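Local coordinates for protein imelysin (Bacteroides ovatus ATCC 8483, PDB 3OYV) that probably takes part in bacterial iron uptake as a metal-binding, outer-membrane member of the imelysin-like peptidase family, at residues W24-M28 against T346-L351; L110-W116 against F182-I186; I132-Y137 against I164-I168; N145-L149 against L226-Q232. All blocks are in the same frame, centred on the assembly; numbering follows the deposited sequence. Where two conformers were deposited one is given.

Interaction 1 (W24-M28 against T346-L351); sequences WHNYM and TLEFLL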
loop_
_atom_site.group_PDB
_atom_site.type_symbol
_atom_site.label_atom_id
_atom_site.label_comp_id
_atom_site.label_asym_id
_atom_site.label_seq_id
_atom_site.Cartn_x
_atom_site.Cartn_y
_atom_site.Cartn_z
ATOM N N TRP A 24 -20.492 -7.020 14.067
ATOM C CA TRP A 24 -19.544 -7.346 12.990
ATOM C C TRP A 24 -19.979 -6.668 11.687
ATOM O O TRP A 24 -19.170 -6.024 11.000
ATOM C CB TRP A 24 -19.470 -8.858 12.805
ATOM C CG TRP A 24 -18.192 -9.387 12.251
ATOM C CD1 TRP A 24 -17.660 -9.164 11.014
ATOM C CD2 TRP A 24 -17.289 -10.249 12.928
ATOM N NE1 TRP A 24 -16.478 -9.843 10.885
ATOM C CE2 TRP A 24 -16.227 -10.530 12.043
ATOM C CE3 TRP A 24 -17.270 -10.817 14.203
ATOM C CZ2 TRP A 24 -15.164 -11.349 12.396
ATOM C CZ3 TRP A 24 -16.236 -11.627 14.533
ATOM C CH2 TRP A 24 -15.175 -11.870 13.644
ATOM N N HIS A 25 -21.263 -6.764 11.356
ATOM C CA HIS A 25 -21.811 -6.104 10.158
ATOM C C HIS A 25 -21.605 -4.608 10.213
ATOM O O HIS A 25 -21.121 -3.980 9.250
ATOM C CB HIS A 25 -23.307 -6.391 10.006
ATOM C CG HIS A 25 -23.632 -7.855 9.817
ATOM N ND1 HIS A 25 -24.913 -8.361 9.957
ATOM C CD2 HIS A 25 -22.841 -8.928 9.572
ATOM C CE1 HIS A 25 -24.900 -9.667 9.748
ATOM N NE2 HIS A 25 -23.659 -10.034 9.498
ATOM N N ASN A 26 -22.046 -4.005 11.314
ATOM C CA ASN A 26 -21.956 -2.568 11.445
ATOM C C ASN A 26 -20.520 -2.041 11.411
ATOM O O ASN A 26 -20.254 -0.985 10.808
ATOM C CB ASN A 26 -22.664 -2.132 12.722
ATOM C CG ASN A 26 -24.191 -2.203 12.585
ATOM O OD1 ASN A 26 -24.721 -1.993 11.497
ATOM N ND2 ASN A 26 -24.893 -2.463 13.700
ATOM N N TYR A 27 -19.615 -2.739 12.085
ATOM C CA TYR A 27 -18.234 -2.251 12.135
ATOM C C TYR A 27 -17.524 -2.462 10.799
ATOM O O TYR A 27 -16.771 -1.602 10.358
ATOM C CB TYR A 27 -17.435 -2.807 13.306
ATOM C CG TYR A 27 -16.254 -1.917 13.589
ATOM C CD1 TYR A 27 -16.442 -0.580 13.949
ATOM C CD2 TYR A 27 -14.963 -2.396 13.468
ATOM C CE1 TYR A 27 -15.383 0.239 14.198
ATOM C CE2 TYR A 27 -13.879 -1.568 13.727
ATOM C CZ TYR A 27 -14.098 -0.245 14.098
ATOM O OH TYR A 27 -13.039 0.605 14.375
HETATM N N MSE A 28 -17.771 -3.600 10.147
HETATM C CA MSE A 28 -17.239 -3.814 8.782
HETATM C C MSE A 28 -17.692 -2.685 7.878
HETATM O O MSE A 28 -16.892 -2.146 7.116
HETATM C CB MSE A 28 -17.679 -5.136 8.165
HETATM C CG MSE A 28 -16.887 -6.330 8.553
HETATM SE SE MSE A 28 -17.243 -7.804 7.389
HETATM C CE MSE A 28 -19.145 -7.937 7.689
ATOM N N THR A 346 -7.705 -3.614 9.305
ATOM C CA THR A 346 -8.877 -3.871 10.153
ATOM C C THR A 346 -9.934 -4.623 9.365
ATOM O O THR A 346 -10.495 -5.591 9.855
ATOM C CB THR A 346 -9.442 -2.579 10.786
ATOM O OG1 THR A 346 -8.458 -2.047 11.668
ATOM C CG2 THR A 346 -10.688 -2.916 11.590
ATOM N N LEU A 347 -10.193 -4.202 8.128
ATOM C CA LEU A 347 -11.112 -4.987 7.306
ATOM C C LEU A 347 -10.584 -6.378 7.061
ATOM O O LEU A 347 -11.341 -7.328 7.085
ATOM C CB LEU A 347 -11.386 -4.255 6.022
ATOM C CG LEU A 347 -12.593 -4.697 5.238
ATOM C CD1 LEU A 347 -13.849 -4.876 6.097
ATOM C CD2 LEU A 347 -12.820 -3.636 4.104
ATOM N N GLU A 348 -9.277 -6.473 6.839
ATOM C CA GLU A 348 -8.657 -7.784 6.681
ATOM C C GLU A 348 -8.936 -8.702 7.891
ATOM O O GLU A 348 -9.296 -9.877 7.740
ATOM C CB GLU A 348 -7.133 -7.608 6.472
ATOM C CG GLU A 348 -6.382 -8.853 6.025
ATOM C CD GLU A 348 -4.869 -8.701 6.200
ATOM O OE1 GLU A 348 -4.425 -7.696 6.775
ATOM O OE2 GLU A 348 -4.157 -9.641 5.800
ATOM N N PHE A 349 -8.751 -8.140 9.089
ATOM C CA PHE A 349 -9.020 -8.888 10.342
ATOM C C PHE A 349 -10.457 -9.411 10.387
ATOM O O PHE A 349 -10.714 -10.516 10.841
ATOM C CB PHE A 349 -8.764 -7.929 11.507
ATOM C CG PHE A 349 -9.024 -8.498 12.886
ATOM C CD1 PHE A 349 -10.291 -8.540 13.417
ATOM C CD2 PHE A 349 -7.974 -8.851 13.704
ATOM C CE1 PHE A 349 -10.495 -9.042 14.686
ATOM C CE2 PHE A 349 -8.190 -9.322 14.989
ATOM C CZ PHE A 349 -9.445 -9.434 15.457
ATOM N N LEU A 350 -11.373 -8.575 9.923
ATOM C CA LEU A 350 -12.812 -8.856 9.930
ATOM C C LEU A 350 -13.251 -9.848 8.870
ATOM O O LEU A 350 -14.324 -10.446 8.998
ATOM C CB LEU A 350 -13.589 -7.532 9.822
ATOM C CG LEU A 350 -13.462 -6.547 11.006
ATOM C CD1 LEU A 350 -14.053 -5.164 10.638
ATOM C CD2 LEU A 350 -14.071 -7.127 12.310
ATOM N N LEU A 351 -12.412 -10.049 7.842
ATOM C CA LEU A 351 -12.737 -10.904 6.715
ATOM C C LEU A 351 -12.015 -12.254 6.688
ATOM O O LEU A 351 -12.507 -13.194 6.071
ATOM C CB LEU A 351 -12.477 -10.175 5.387
ATOM C CG LEU A 351 -13.398 -9.012 5.073
ATOM C CD1 LEU A 351 -12.929 -8.322 3.785
ATOM C CD2 LEU A 351 -14.864 -9.492 4.958
#

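Interaction 2 (L110-W116 against F182-I186); sequences LYAVESW and FRNHI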
loop_
_atom_site.group_PDB
_atom_site.type_symbol
_atom_site.label_atom_id
_atom_site.label_comp_id
_atom_site.label_asym_id
_atom_site.label_seq_id
_atom_site.Cartn_x
_atom_site.Cartn_y
_atom_site.Cartn_z
ATOM N N LEU A 110 5.606 -13.615 14.790
ATOM C CA LEU A 110 4.530 -14.135 13.980
ATOM C C LEU A 110 3.379 -13.130 13.868
ATOM O O LEU A 110 2.794 -12.939 12.785
ATOM C CB LEU A 110 4.010 -15.480 14.518
ATOM C CG LEU A 110 4.599 -16.736 13.830
ATOM C CD1 LEU A 110 6.096 -16.849 13.911
ATOM C CD2 LEU A 110 3.932 -18.018 14.365
ATOM N N TYR A 111 3.053 -12.484 14.976
ATOM C CA TYR A 111 1.922 -11.553 15.012
ATOM C C TYR A 111 2.268 -10.154 14.537
ATOM O O TYR A 111 1.374 -9.313 14.408
ATOM C CB TYR A 111 1.260 -11.563 16.398
ATOM C CG TYR A 111 0.545 -12.869 16.648
ATOM C CD1 TYR A 111 -0.738 -13.066 16.182
ATOM C CD2 TYR A 111 1.153 -13.917 17.325
ATOM C CE1 TYR A 111 -1.391 -14.277 16.373
ATOM C CE2 TYR A 111 0.515 -15.135 17.526
ATOM C CZ TYR A 111 -0.760 -15.311 17.049
ATOM O OH TYR A 111 -1.413 -16.501 17.224
ATOM N N ALA A 112 3.544 -9.922 14.215
ATOM C CA ALA A 112 4.002 -8.639 13.682
ATOM C C ALA A 112 3.918 -8.541 12.154
ATOM O O ALA A 112 4.167 -7.479 11.614
ATOM C CB ALA A 112 5.457 -8.371 14.131
ATOM N N VAL A 113 3.676 -9.669 11.484
ATOM C CA VAL A 113 3.753 -9.725 10.019
ATOM C C VAL A 113 2.555 -9.020 9.345
ATOM O O VAL A 113 1.417 -9.506 9.395
ATOM C CB VAL A 113 3.854 -11.180 9.542
ATOM C CG1 VAL A 113 3.826 -11.287 7.994
ATOM C CG2 VAL A 113 5.164 -11.835 10.077
ATOM N N GLU A 114 2.827 -7.912 8.661
ATOM C CA GLU A 114 1.806 -7.176 7.934
ATOM C C GLU A 114 1.197 -8.035 6.827
ATOM O O GLU A 114 1.909 -8.595 6.002
ATOM C CB GLU A 114 2.426 -5.911 7.321
ATOM C CG GLU A 114 1.533 -5.196 6.286
ATOM C CD GLU A 114 2.278 -4.136 5.479
ATOM O OE1 GLU A 114 3.047 -3.367 6.084
ATOM O OE2 GLU A 114 2.087 -4.059 4.233
ATOM N N SER A 115 -0.124 -8.135 6.810
ATOM C CA SER A 115 -0.920 -8.910 5.846
ATOM C C SER A 115 -0.900 -10.428 6.115
ATOM O O SER A 115 -1.277 -11.233 5.251
ATOM C CB SER A 115 -0.586 -8.607 4.388
ATOM O OG SER A 115 -0.950 -7.291 4.036
ATOM N N TRP A 116 -0.552 -10.858 7.337
ATOM C CA TRP A 116 -0.576 -12.282 7.612
ATOM C C TRP A 116 -1.978 -12.860 7.721
ATOM O O TRP A 116 -2.163 -14.040 7.491
ATOM C CB TRP A 116 0.222 -12.622 8.864
ATOM C CG TRP A 116 -0.474 -12.454 10.219
ATOM C CD1 TRP A 116 -0.416 -11.368 11.042
ATOM C CD2 TRP A 116 -1.316 -13.405 10.890
ATOM N NE1 TRP A 116 -1.146 -11.583 12.186
ATOM C CE2 TRP A 116 -1.687 -12.833 12.126
ATOM C CE3 TRP A 116 -1.752 -14.692 10.584
ATOM C CZ2 TRP A 116 -2.529 -13.492 13.034
ATOM C CZ3 TRP A 116 -2.558 -15.364 11.501
ATOM C CH2 TRP A 116 -2.925 -14.760 12.710
ATOM N N PHE A 182 4.958 -16.255 4.393
ATOM C CA PHE A 182 6.112 -15.679 5.083
ATOM C C PHE A 182 5.969 -15.859 6.589
ATOM O O PHE A 182 6.945 -16.169 7.268
ATOM C CB PHE A 182 6.278 -14.192 4.693
ATOM C CG PHE A 182 7.211 -13.407 5.553
ATOM C CD1 PHE A 182 8.492 -13.853 5.861
ATOM C CD2 PHE A 182 6.819 -12.147 6.009
ATOM C CE1 PHE A 182 9.317 -13.067 6.647
ATOM C CE2 PHE A 182 7.636 -11.370 6.786
ATOM C CZ PHE A 182 8.899 -11.829 7.121
ATOM N N ARG A 183 4.777 -15.667 7.138
ATOM C CA ARG A 183 4.627 -15.745 8.585
ATOM C C ARG A 183 5.073 -17.085 9.176
ATOM O O ARG A 183 5.473 -17.122 10.335
ATOM C CB ARG A 183 3.188 -15.430 8.987
ATOM C CG ARG A 183 2.949 -15.491 10.481
ATOM C CD ARG A 183 1.515 -15.386 10.750
ATOM N NE ARG A 183 1.162 -15.344 12.161
ATOM C CZ ARG A 183 0.636 -16.357 12.858
ATOM N NH1 ARG A 183 0.477 -17.557 12.337
ATOM N NH2 ARG A 183 0.303 -16.171 14.129
ATOM N N ASN A 184 5.019 -18.158 8.391
ATOM C CA ASN A 184 5.455 -19.488 8.869
ATOM C C ASN A 184 6.889 -19.827 8.503
ATOM O O ASN A 184 7.357 -20.938 8.792
ATOM C CB ASN A 184 4.542 -20.613 8.348
ATOM C CG ASN A 184 3.161 -20.589 8.966
ATOM O OD1 ASN A 184 2.944 -19.912 9.940
ATOM N ND2 ASN A 184 2.214 -21.333 8.374
ATOM N N HIS A 185 7.573 -18.892 7.849
ATOM C CA HIS A 185 8.951 -19.086 7.377
ATOM C C HIS A 185 9.843 -17.879 7.643
ATOM O O HIS A 185 10.752 -17.573 6.867
ATOM C CB HIS A 185 8.917 -19.411 5.882
ATOM C CG HIS A 185 8.172 -20.651 5.587
ATOM N ND1 HIS A 185 6.847 -20.677 5.221
ATOM C CD2 HIS A 185 8.572 -21.937 5.656
ATOM C CE1 HIS A 185 6.460 -21.933 5.086
ATOM N NE2 HIS A 185 7.489 -22.715 5.337
ATOM N N ILE A 186 9.603 -17.208 8.758
ATOM C CA ILE A 186 10.325 -16.007 9.068
ATOM C C ILE A 186 11.855 -16.236 9.119
ATOM O O ILE A 186 12.559 -15.503 8.456
ATOM C CB ILE A 186 9.806 -15.339 10.339
ATOM C CG1 ILE A 186 8.364 -14.834 10.144
ATOM C CG2 ILE A 186 10.737 -14.239 10.806
ATOM C CD1 ILE A 186 7.679 -14.361 11.425
#

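Interaction 3 (I132-Y137 against I164-I168); sequences IRNAYY and IKNAI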
loop_
_atom_site.group_PDB
_atom_site.type_symbol
_atom_site.label_atom_id
_atom_site.label_comp_id
_atom_site.label_asym_id
_atom_site.label_seq_id
_atom_site.Cartn_x
_atom_site.Cartn_y
_atom_site.Cartn_z
ATOM N N ILE A 132 7.799 0.500 -7.374
ATOM C CA ILE A 132 9.073 1.075 -7.806
ATOM C C ILE A 132 9.288 0.831 -9.318
ATOM O O ILE A 132 9.680 1.752 -10.059
ATOM C CB ILE A 132 10.268 0.465 -7.027
ATOM C CG1 ILE A 132 10.124 0.744 -5.537
ATOM C CG2 ILE A 132 11.595 0.984 -7.590
ATOM C CD1 ILE A 132 11.188 -0.004 -4.688
ATOM N N ARG A 133 9.041 -0.394 -9.763
ATOM C CA ARG A 133 9.109 -0.692 -11.181
ATOM C C ARG A 133 8.260 0.280 -11.988
ATOM O O ARG A 133 8.728 0.856 -12.966
ATOM C CB ARG A 133 8.655 -2.113 -11.440
ATOM C CG ARG A 133 8.795 -2.511 -12.902
ATOM C CD ARG A 133 7.868 -3.640 -13.244
ATOM N NE ARG A 133 6.463 -3.296 -13.023
ATOM C CZ ARG A 133 5.467 -4.141 -13.179
ATOM N NH1 ARG A 133 5.716 -5.401 -13.570
ATOM N NH2 ARG A 133 4.216 -3.758 -12.946
ATOM N N ASN A 134 7.004 0.445 -11.587
ATOM C CA ASN A 134 6.109 1.346 -12.309
ATOM C C ASN A 134 6.640 2.760 -12.366
ATOM O O ASN A 134 6.607 3.405 -13.418
ATOM C CB ASN A 134 4.719 1.319 -11.697
ATOM C CG ASN A 134 4.012 -0.015 -11.874
ATOM O OD1 ASN A 134 4.510 -0.927 -12.566
ATOM N ND2 ASN A 134 2.845 -0.151 -11.256
ATOM N N ALA A 135 7.151 3.259 -11.250
ATOM C CA ALA A 135 7.705 4.610 -11.197
ATOM C C ALA A 135 8.873 4.747 -12.163
ATOM O O ALA A 135 8.975 5.753 -12.859
ATOM C CB ALA A 135 8.167 4.990 -9.762
ATOM N N TYR A 136 9.760 3.762 -12.173
ATOM C CA TYR A 136 10.979 3.809 -12.983
ATOM C C TYR A 136 10.689 3.646 -14.489
ATOM O O TYR A 136 11.365 4.252 -15.331
ATOM C CB TYR A 136 11.978 2.762 -12.461
ATOM C CG TYR A 136 13.356 2.874 -13.091
ATOM C CD1 TYR A 136 14.127 4.012 -12.894
ATOM C CD2 TYR A 136 13.883 1.820 -13.838
ATOM C CE1 TYR A 136 15.407 4.126 -13.463
ATOM C CE2 TYR A 136 15.148 1.933 -14.415
ATOM C CZ TYR A 136 15.893 3.071 -14.231
ATOM O OH TYR A 136 17.134 3.227 -14.828
ATOM N N TYR A 137 9.679 2.838 -14.787
ATOM C CA TYR A 137 9.305 2.495 -16.178
ATOM C C TYR A 137 8.284 3.459 -16.793
ATOM O O TYR A 137 8.056 3.441 -18.008
ATOM C CB TYR A 137 8.724 1.093 -16.236
ATOM C CG TYR A 137 9.686 -0.088 -16.120
ATOM C CD1 TYR A 137 10.991 0.061 -15.691
ATOM C CD2 TYR A 137 9.262 -1.383 -16.439
ATOM C CE1 TYR A 137 11.851 -1.068 -15.611
ATOM C CE2 TYR A 137 10.111 -2.477 -16.379
ATOM C CZ TYR A 137 11.401 -2.329 -15.940
ATOM O OH TYR A 137 12.256 -3.429 -15.851
ATOM N N ILE A 164 19.815 -1.059 -12.291
ATOM C CA ILE A 164 18.599 -0.694 -11.547
ATOM C C ILE A 164 17.485 -1.675 -11.884
ATOM O O ILE A 164 16.802 -2.200 -10.994
ATOM C CB ILE A 164 18.210 0.769 -11.844
ATOM C CG1 ILE A 164 19.265 1.734 -11.315
ATOM C CG2 ILE A 164 16.769 1.123 -11.279
ATOM C CD1 ILE A 164 19.194 3.118 -11.956
ATOM N N LYS A 165 17.262 -1.938 -13.161
ATOM C CA LYS A 165 16.225 -2.864 -13.567
ATOM C C LYS A 165 16.424 -4.247 -12.962
ATOM O O LYS A 165 15.478 -4.889 -12.497
ATOM C CB LYS A 165 16.127 -2.945 -15.095
ATOM C CG LYS A 165 15.658 -1.657 -15.759
ATOM C CD LYS A 165 15.196 -1.871 -17.240
ATOM C CE LYS A 165 16.364 -2.207 -18.141
ATOM N NZ LYS A 165 15.950 -2.379 -19.570
ATOM N N ASN A 166 17.667 -4.703 -12.992
ATOM C CA ASN A 166 18.019 -5.984 -12.365
ATOM C C ASN A 166 17.750 -6.012 -10.855
ATOM O O ASN A 166 17.297 -7.029 -10.318
ATOM C CB ASN A 166 19.503 -6.330 -12.629
ATOM C CG ASN A 166 19.762 -6.701 -14.080
ATOM O OD1 ASN A 166 18.821 -6.973 -14.832
ATOM N ND2 ASN A 166 21.046 -6.832 -14.447
ATOM N N ALA A 167 18.074 -4.918 -10.193
ATOM C CA ALA A 167 17.861 -4.820 -8.732
ATOM C C ALA A 167 16.384 -4.813 -8.361
ATOM O O ALA A 167 15.992 -5.421 -7.342
ATOM C CB ALA A 167 18.544 -3.641 -8.155
ATOM N N ILE A 168 15.556 -4.155 -9.163
ATOM C CA ILE A 168 14.115 -4.193 -8.936
ATOM C C ILE A 168 13.595 -5.612 -9.085
ATOM O O ILE A 168 12.885 -6.157 -8.222
ATOM C CB ILE A 168 13.385 -3.246 -9.916
ATOM C CG1 ILE A 168 13.768 -1.816 -9.614
ATOM C CG2 ILE A 168 11.866 -3.456 -9.831
ATOM C CD1 ILE A 168 13.324 -0.810 -10.708
HETATM O O HOH W 1 12.779 -4.380 -13.296
#

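Interaction 4 (N145-L149 against L226-Q232); sequences NANSL and LNPVVTQ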
loop_
_atom_site.group_PDB
_atom_site.type_symbol
_atom_site.label_atom_id
_atom_site.label_comp_id
_atom_site.label_asym_id
_atom_site.label_seq_id
_atom_site.Cartn_x
_atom_site.Cartn_y
_atom_site.Cartn_z
ATOM N N ASN A 145 8.279 2.801 -20.852
ATOM C CA ASN A 145 7.752 3.889 -21.638
ATOM C C ASN A 145 8.876 4.752 -22.209
ATOM O O ASN A 145 9.915 4.972 -21.564
ATOM C CB ASN A 145 6.834 4.769 -20.788
ATOM C CG ASN A 145 5.948 5.601 -21.627
ATOM O OD1 ASN A 145 6.217 6.772 -21.825
ATOM N ND2 ASN A 145 4.911 5.016 -22.158
ATOM N N ALA A 146 8.633 5.318 -23.395
ATOM C CA ALA A 146 9.565 6.264 -23.977
ATOM C C ALA A 146 9.896 7.438 -23.070
ATOM O O ALA A 146 11.018 7.940 -23.120
ATOM C CB ALA A 146 9.028 6.829 -25.324
ATOM N N ASN A 147 8.909 7.883 -22.296
ATOM C CA ASN A 147 9.085 9.004 -21.377
ATOM C C ASN A 147 9.171 8.480 -19.944
ATOM O O ASN A 147 8.270 8.576 -19.163
ATOM C CB ASN A 147 7.971 10.015 -21.558
ATOM C CG ASN A 147 8.035 10.715 -22.892
ATOM O OD1 ASN A 147 7.106 10.627 -23.694
ATOM N ND2 ASN A 147 9.113 11.367 -23.136
ATOM N N SER A 148 10.293 7.881 -19.615
ATOM C CA SER A 148 10.516 7.291 -18.291
ATOM C C SER A 148 11.935 7.565 -17.844
ATOM O O SER A 148 12.819 7.783 -18.675
ATOM C CB SER A 148 10.269 5.790 -18.327
ATOM O OG SER A 148 11.234 5.108 -19.136
ATOM N N LEU A 149 12.156 7.475 -16.532
ATOM C CA LEU A 149 13.495 7.556 -15.999
ATOM C C LEU A 149 14.338 6.468 -16.627
ATOM O O LEU A 149 15.494 6.709 -16.954
ATOM C CB LEU A 149 13.495 7.400 -14.476
ATOM C CG LEU A 149 13.032 8.578 -13.634
ATOM C CD1 LEU A 149 13.036 8.185 -12.149
ATOM C CD2 LEU A 149 13.931 9.801 -13.898
ATOM N N LEU A 226 13.597 16.362 -18.086
ATOM C CA LEU A 226 12.816 15.693 -17.044
ATOM C C LEU A 226 11.321 16.008 -17.012
ATOM O O LEU A 226 10.545 15.224 -16.491
ATOM C CB LEU A 226 13.458 15.889 -15.674
ATOM C CG LEU A 226 14.838 15.219 -15.461
ATOM C CD1 LEU A 226 15.335 15.542 -14.046
ATOM C CD2 LEU A 226 14.789 13.737 -15.682
ATOM N N ASN A 227 10.912 17.128 -17.603
ATOM C CA ASN A 227 9.486 17.424 -17.662
ATOM C C ASN A 227 8.653 16.269 -18.222
ATOM O O ASN A 227 7.622 15.938 -17.641
ATOM C CB ASN A 227 9.195 18.686 -18.457
ATOM C CG ASN A 227 9.399 19.970 -17.672
ATOM O OD1 ASN A 227 9.791 19.965 -16.510
ATOM N ND2 ASN A 227 9.143 21.116 -18.334
ATOM N N PRO A 228 9.044 15.687 -19.372
ATOM C CA PRO A 228 8.193 14.619 -19.907
ATOM C C PRO A 228 8.165 13.393 -19.010
ATOM O O PRO A 228 7.187 12.644 -19.022
ATOM C CB PRO A 228 8.786 14.324 -21.293
ATOM C CG PRO A 228 9.964 15.093 -21.414
ATOM C CD PRO A 228 10.061 16.140 -20.334
ATOM N N VAL A 229 9.249 13.177 -18.281
ATOM C CA VAL A 229 9.307 12.067 -17.331
ATOM C C VAL A 229 8.259 12.331 -16.208
ATOM O O VAL A 229 7.494 11.432 -15.837
ATOM C CB VAL A 229 10.718 11.893 -16.753
ATOM C CG1 VAL A 229 10.694 10.872 -15.600
ATOM C CG2 VAL A 229 11.717 11.492 -17.862
ATOM N N VAL A 230 8.243 13.550 -15.672
ATOM C CA VAL A 230 7.302 13.916 -14.599
ATOM C C VAL A 230 5.850 13.802 -15.092
ATOM O O VAL A 230 4.987 13.238 -14.418
ATOM C CB VAL A 230 7.602 15.268 -13.996
ATOM C CG1 VAL A 230 6.541 15.646 -12.964
ATOM C CG2 VAL A 230 9.025 15.289 -13.376
ATOM N N THR A 231 5.590 14.304 -16.280
ATOM C CA THR A 231 4.246 14.325 -16.821
ATOM C C THR A 231 3.742 12.912 -17.014
ATOM O O THR A 231 2.607 12.576 -16.629
ATOM C CB THR A 231 4.220 15.171 -18.103
ATOM O OG1 THR A 231 4.479 16.504 -17.738
ATOM C CG2 THR A 231 2.882 15.036 -18.855
ATOM N N GLN A 232 4.575 12.066 -17.617
ATOM C CA GLN A 232 4.211 10.658 -17.832
ATOM C C GLN A 232 3.975 9.913 -16.523
ATOM O O GLN A 232 3.047 9.101 -16.395
ATOM C CB GLN A 232 5.235 9.920 -18.699
ATOM C CG GLN A 232 5.035 8.451 -18.920
ATOM C CD GLN A 232 3.833 8.095 -19.737
ATOM O OE1 GLN A 232 3.206 8.936 -20.388
ATOM N NE2 GLN A 232 3.524 6.824 -19.746
HETATM O O HOH W 2 7.740 8.656 -16.405
#

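Interaction 1 (W24-M28 against T346-L351)
The main bump here is L350, and the hollow that takes it is lined by W24, Y27 and M28 on one side of helix 21-47. One methyl, CD2 of L350, sits over the five-membered ring of W24, 4.1 Å from its centroid, a CH-pi contact. The other, CD1, meets M28 CG at 3.7 Å and Y27 CD2 at 4.1 Å. M28, a selenomethionine, fills the space beside L350, against L347 and L351: its SE lies 3.8 Å from L351 CD2, and its CG is 4.2 Å from L347 CD1. The indole also reaches the last turn of helix 343-351, where W24 NE1 donates to L350 O at 2.9 Å. Beyond it L316 touches W24 and L350, while L259 packs on M28 and L351. The axes of 24-28 and 346-351 run nearly antiparallel, at 154° and 10.8 Å apart. Such interdigitation belongs to a helical bundle, and helix 343-351 carries a GxHxxE signature, as in imelysin-like proteins, whose histidine and glutamate are H345 and E348.

Interaction 2 (L110-W116 against F182-I186)
L110 still belongs to the helix that begins at 106; the chain then passes into a type II beta turn from V113 to W116, closed by W116 N to V113 O at 3.2 Å, with S115 taking the positive phi of its third position. From F182 the chain makes a short 3-10 turn, with H185 N bonded to F182 O at 2.9 Å. The backbones come closest where L110 CA and R183 CA are 5.6 Å apart. The beta turn ties this region to the GxHxxE helix of the imelysin fold: S115 touches H345 and E348, and E114, covalently linked to an unidentified ligand, touches H345. R183, with its first three torsions all t, stretches across the gap. Its guanidinium lies flat on W116, centres 3.7 Å apart and planes at 13°, while L110 CB covers the other face. R183 NE donates to L110 O at 3.0 Å. The edge of the group points at the face of Y111, where R183 CZ sits 4.7 Å from the ring centroid, a cation-pi contact. Beside the arginine, V113 CG1 meets F182 CD2 at 3.7 Å, and V113 CG2 and L110 CD1 both rest on I186 CD1, at 3.8 and 3.9 Å.

Interaction 3 (I132-Y137 against I164-I168)
Start at I164, on a helix whose axis runs antiparallel to that of 132-137 at 160° and 10.7 Å. Its CG2 methyl sits over the face of the Y136 ring, 3.7 Å from the centroid and 15° off the normal, a clear CH-pi contact, and its CD1 is 3.5 Å from Y136 OH. That hydroxyl has its polar partner one turn back, in D161, so the tyrosine spans the gap with its ring and binds on the far side. K165 comes next and lies between two tyrosines: its CG is 3.9 Å from Y136 CE2, at the ring edge, and its CD is 3.6 Å from Y137 OH. Its backbone takes part as well, since water 1 donates to K165 O at 2.9 Å and also bonds Y137 OH at 2.8 Å. The walk ends at I168, opposite R133, where the CA atoms approach to 6.5 Å. I168 CG2 packs on R133 CB at 3.8 Å, and I168 CD1 meets I132 CG2 at 4.0 Å and Y136 CD2 at 4.1 Å. The guanidinium of R133 turns away to N134 OD1. No direct hydrogen bond crosses between the two segments: they are held by aliphatic and aromatic surface, and the one polar link between them is the water bridge from Y137 OH to K165 O, while just beyond them Y136 OH to D161 ties the two helices directly.

Interaction 4 (N145-L149 against L226-Q232)
Two amide side chains, N145 and Q232, lie against each other without bonding: N145 OD1 is 3.4 Å from Q232 NE2 but at a poor angle, and N145 ND2, 3.3 Å from Q232 NE2, is another donor. Q232 NE2 hydrogen-bonds instead to G138 O, where the chain leaves helix 121-137. No direct hydrogen bond joins the two segments at all. Water 2 fills a gap between backbones, 2.8 Å from both N147 O and V229 O and placed to donate to each, although it has more acceptors around it than protons to give. The rest is close apposition. The CA atoms of S148 and V229 are 5.0 Å apart, N147 O comes to 3.2 Å from Q232 CG, and N147 ND2 touches P228 CB at 3.5 Å. Deeper in, L149 CD2 meets V229 CG1 at 3.8 Å and, more loosely, L226 CD2 at 4.4 Å; I213 packs on both leucines. The helix is kinked here, the N atoms of P228 and V229 having no bond to the preceding turn; a proline N has no hydrogen to donate, which accounts for P228. The loop holds its own shape: N145 OD1 accepts from N147 N at 3.0 Å, and S148 OG donates to N145 O at 2.8 Å while capping T151 N. An Asx turn followed by a serine N-cap thus starts helix 149-156, laid on a kinked part of the long helix 223-261.

Along the chain, interaction 1 encloses all the others and interaction 2 encloses interaction 3, while interaction 4 crosses both 2 and 3. In space they form two pairs. Interactions 1 and 2, centres 20 Å apart, touch where E348 OE2 comes 3.3 Å from S115 CA; they meet around the GxHxxE helix, beside E114 with its linked ligand, a region consistent with the functional site. Interactions 3 and 4, centres 14 Å apart, meet where helix 121-137 gives way to the next loop, and are packing at the far end of the bundle. Centres of 1 and 4 lie 41 Å apart, yet helix 223-261 reaches both, and helix 71-102 borders 2, 3 and 4.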